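Local atomic coordinates of probable mannosyltransferase KTR4 (Saccharomyces cerevisiae, PDB entry 5A07), a protein that is a probable mannosyltransferase of the GT-A clan that holds guanosine-5'-diphosphate and a manganese ion. Residues B[134-139]-B[244-249]. Sequence-based numbering, arbitrary orientation.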
loop_
_atom_site.group_PDB
_atom_site.type_symbol
_atom_site.label_atom_id
_atom_site.label_comp_id
_atom_site.label_asym_id
_atom_site.label_seq_id
_atom_site.Cartn_x
_atom_site.Cartn_y
_atom_site.Cartn_z
ATOM N N PHE B 134 -3.519 -20.884 -9.296
ATOM C CA PHE B 134 -2.246 -20.399 -9.793
ATOM C C PHE B 134 -1.038 -20.933 -9.036
ATOM O O PHE B 134 0.001 -21.052 -9.598
ATOM C CB PHE B 134 -2.274 -18.878 -9.879
ATOM C CG PHE B 134 -3.208 -18.400 -10.905
ATOM C CD1 PHE B 134 -2.815 -18.363 -12.233
ATOM C CD2 PHE B 134 -4.497 -18.023 -10.596
ATOM C CE1 PHE B 134 -3.696 -18.007 -13.249
ATOM C CE2 PHE B 134 -5.381 -17.672 -11.603
ATOM C CZ PHE B 134 -5.003 -17.641 -12.938
ATOM N N GLY B 135 -1.171 -21.169 -7.733
ATOM C CA GLY B 135 -0.180 -21.889 -6.933
ATOM C C GLY B 135 1.099 -21.191 -6.635
ATOM O O GLY B 135 2.122 -21.830 -6.488
ATOM N N TYR B 136 1.073 -19.860 -6.506
ATOM C CA TYR B 136 2.252 -19.123 -6.083
ATOM C C TYR B 136 2.608 -19.552 -4.670
ATOM O O TYR B 136 1.739 -19.815 -3.800
ATOM C CB TYR B 136 2.034 -17.582 -6.205
ATOM C CG TYR B 136 2.186 -17.180 -7.695
ATOM C CD1 TYR B 136 3.449 -17.019 -8.250
ATOM C CD2 TYR B 136 1.098 -17.026 -8.542
ATOM C CE1 TYR B 136 3.628 -16.727 -9.601
ATOM C CE2 TYR B 136 1.263 -16.754 -9.893
ATOM C CZ TYR B 136 2.541 -16.642 -10.422
ATOM O OH TYR B 136 2.718 -16.351 -11.717
ATOM N N PRO B 137 3.879 -19.539 -4.363
ATOM C CA PRO B 137 4.346 -19.898 -3.034
ATOM C C PRO B 137 4.151 -18.845 -1.977
ATOM O O PRO B 137 3.868 -17.685 -2.281
ATOM C CB PRO B 137 5.871 -20.025 -3.225
ATOM C CG PRO B 137 6.182 -19.161 -4.396
ATOM C CD PRO B 137 4.958 -19.169 -5.278
ATOM N N TYR B 138 4.165 -19.291 -0.728
ATOM C CA TYR B 138 4.114 -18.396 0.419
ATOM C C TYR B 138 5.435 -18.260 1.090
ATOM O O TYR B 138 6.114 -19.266 1.386
ATOM C CB TYR B 138 3.118 -18.892 1.459
ATOM C CG TYR B 138 1.683 -18.886 0.989
ATOM C CD1 TYR B 138 1.207 -19.951 0.208
ATOM C CD2 TYR B 138 0.789 -17.890 1.346
ATOM C CE1 TYR B 138 -0.133 -19.976 -0.244
ATOM C CE2 TYR B 138 -0.535 -17.902 0.883
ATOM C CZ TYR B 138 -0.976 -18.938 0.095
ATOM O OH TYR B 138 -2.272 -18.971 -0.384
ATOM N N THR B 139 5.745 -17.028 1.451
ATOM C CA THR B 139 6.890 -16.730 2.247
ATOM C C THR B 139 6.433 -16.084 3.524
ATOM O O THR B 139 5.672 -15.075 3.493
ATOM C CB THR B 139 7.848 -15.766 1.527
ATOM O OG1 THR B 139 8.313 -16.346 0.293
ATOM C CG2 THR B 139 9.091 -15.488 2.374
ATOM N N ASP B 244 -3.699 -14.556 -13.840
ATOM C CA ASP B 244 -2.436 -14.457 -13.060
ATOM C C ASP B 244 -2.081 -12.991 -12.832
ATOM O O ASP B 244 -1.826 -12.250 -13.766
ATOM C CB ASP B 244 -1.339 -15.184 -13.807
ATOM C CG ASP B 244 -0.039 -15.308 -13.030
ATOM O OD1 ASP B 244 0.416 -14.331 -12.389
ATOM O OD2 ASP B 244 0.537 -16.414 -13.025
ATOM N N VAL B 245 -2.136 -12.571 -11.576
ATOM C CA VAL B 245 -2.003 -11.187 -11.204
ATOM C C VAL B 245 -0.604 -10.682 -11.407
ATOM O O VAL B 245 -0.395 -9.612 -11.963
ATOM C CB VAL B 245 -2.457 -10.988 -9.733
ATOM C CG1 VAL B 245 -2.132 -9.620 -9.193
ATOM C CG2 VAL B 245 -3.956 -11.175 -9.636
ATOM N N PHE B 246 0.376 -11.469 -11.004
ATOM C CA PHE B 246 1.779 -11.077 -11.285
ATOM C C PHE B 246 2.063 -10.968 -12.774
ATOM O O PHE B 246 2.752 -10.036 -13.214
ATOM C CB PHE B 246 2.778 -12.027 -10.628
ATOM C CG PHE B 246 2.690 -12.128 -9.140
ATOM C CD1 PHE B 246 2.540 -11.032 -8.350
ATOM C CD2 PHE B 246 2.891 -13.332 -8.512
ATOM C CE1 PHE B 246 2.555 -11.127 -6.982
ATOM C CE2 PHE B 246 2.869 -13.426 -7.117
ATOM C CZ PHE B 246 2.702 -12.303 -6.360
ATOM N N GLN B 247 1.552 -11.874 -13.555
ATOM C CA GLN B 247 1.770 -11.801 -15.030
ATOM C C GLN B 247 1.034 -10.605 -15.624
ATOM O O GLN B 247 1.522 -10.030 -16.573
ATOM C CB GLN B 247 1.372 -13.118 -15.774
ATOM C CG GLN B 247 2.219 -14.317 -15.371
ATOM C CD GLN B 247 3.668 -14.280 -15.873
ATOM O OE1 GLN B 247 4.246 -13.242 -16.005
ATOM N NE2 GLN B 247 4.234 -15.454 -16.149
ATOM N N PHE B 248 -0.153 -10.250 -15.095
ATOM C CA PHE B 248 -0.811 -9.049 -15.510
ATOM C C PHE B 248 0.048 -7.831 -15.258
ATOM O O PHE B 248 0.225 -6.957 -16.132
ATOM C CB PHE B 248 -2.175 -8.904 -14.833
ATOM C CG PHE B 248 -2.751 -7.551 -14.955
ATOM C CD1 PHE B 248 -3.472 -7.197 -16.075
ATOM C CD2 PHE B 248 -2.540 -6.595 -13.948
ATOM C CE1 PHE B 248 -3.970 -5.906 -16.249
ATOM C CE2 PHE B 248 -3.069 -5.302 -14.079
ATOM C CZ PHE B 248 -3.765 -4.945 -15.244
ATOM N N MET B 249 0.668 -7.790 -14.093
ATOM C CA MET B 249 1.541 -6.643 -13.739
ATOM C C MET B 249 2.711 -6.548 -14.734
ATOM O O MET B 249 3.077 -5.464 -15.219
ATOM C CB MET B 249 2.153 -6.785 -12.336
ATOM C CG MET B 249 1.240 -6.964 -11.141
ATOM S SD MET B 249 0.288 -5.531 -10.892
ATOM C CE MET B 249 1.501 -4.511 -10.001
#
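The ring of Y136 takes F246 on one face and D244 at its edge. F246 meets that face edge-on, its CD2 standing 3.6 Å above the ring plane and over the ring centre. With centroids 4.9 Å apart and planes at 84°, this is a T-shaped (edge-to-face) pair; phenylalanine suits position 246 because its apolar C-H edge can point into the pi cloud of the buried tyrosine. The ring of F134 has D244 CA over one face, toward the rim, and its CZ lies 3.5 Å from D244 N, a flat apolar group lying against the backbone and CB of the aspartate.

Tyrosine suits position 136 because it adds a hydroxyl to an apolar ring: Y136 OH donates to the syn lone pair of D244 OD2 at 2.5 Å, a short bond, with ring and carboxylate planes nearly perpendicular. The same OD2 is bonded by the backbone N-H of G101, and these two bonds would probably favour the ionised carboxylate in this buried place; A103 N helps fix the hydroxyl. Aspartate is equally apt as N-cap of helix 245-251. Its CG is anti to the backbone N (chi1 -173°), which places OD1 to accept from Q247 N at 2.9 Å, met from 49° above the carboxylate plane. One carboxylate thus caps the helix with one oxygen and grips the tyrosine with the other.

This buried contact joins the turn between helix 116-131 and strand 138-142, part of the main mixed sheet, to the first turn of helix 245-251. Y130 of helix 116-131 stacks on F134 and bonds V245 N through its hydroxyl, while F246 also packs on W229 of strand 227-230 and I323 of strand 322-325.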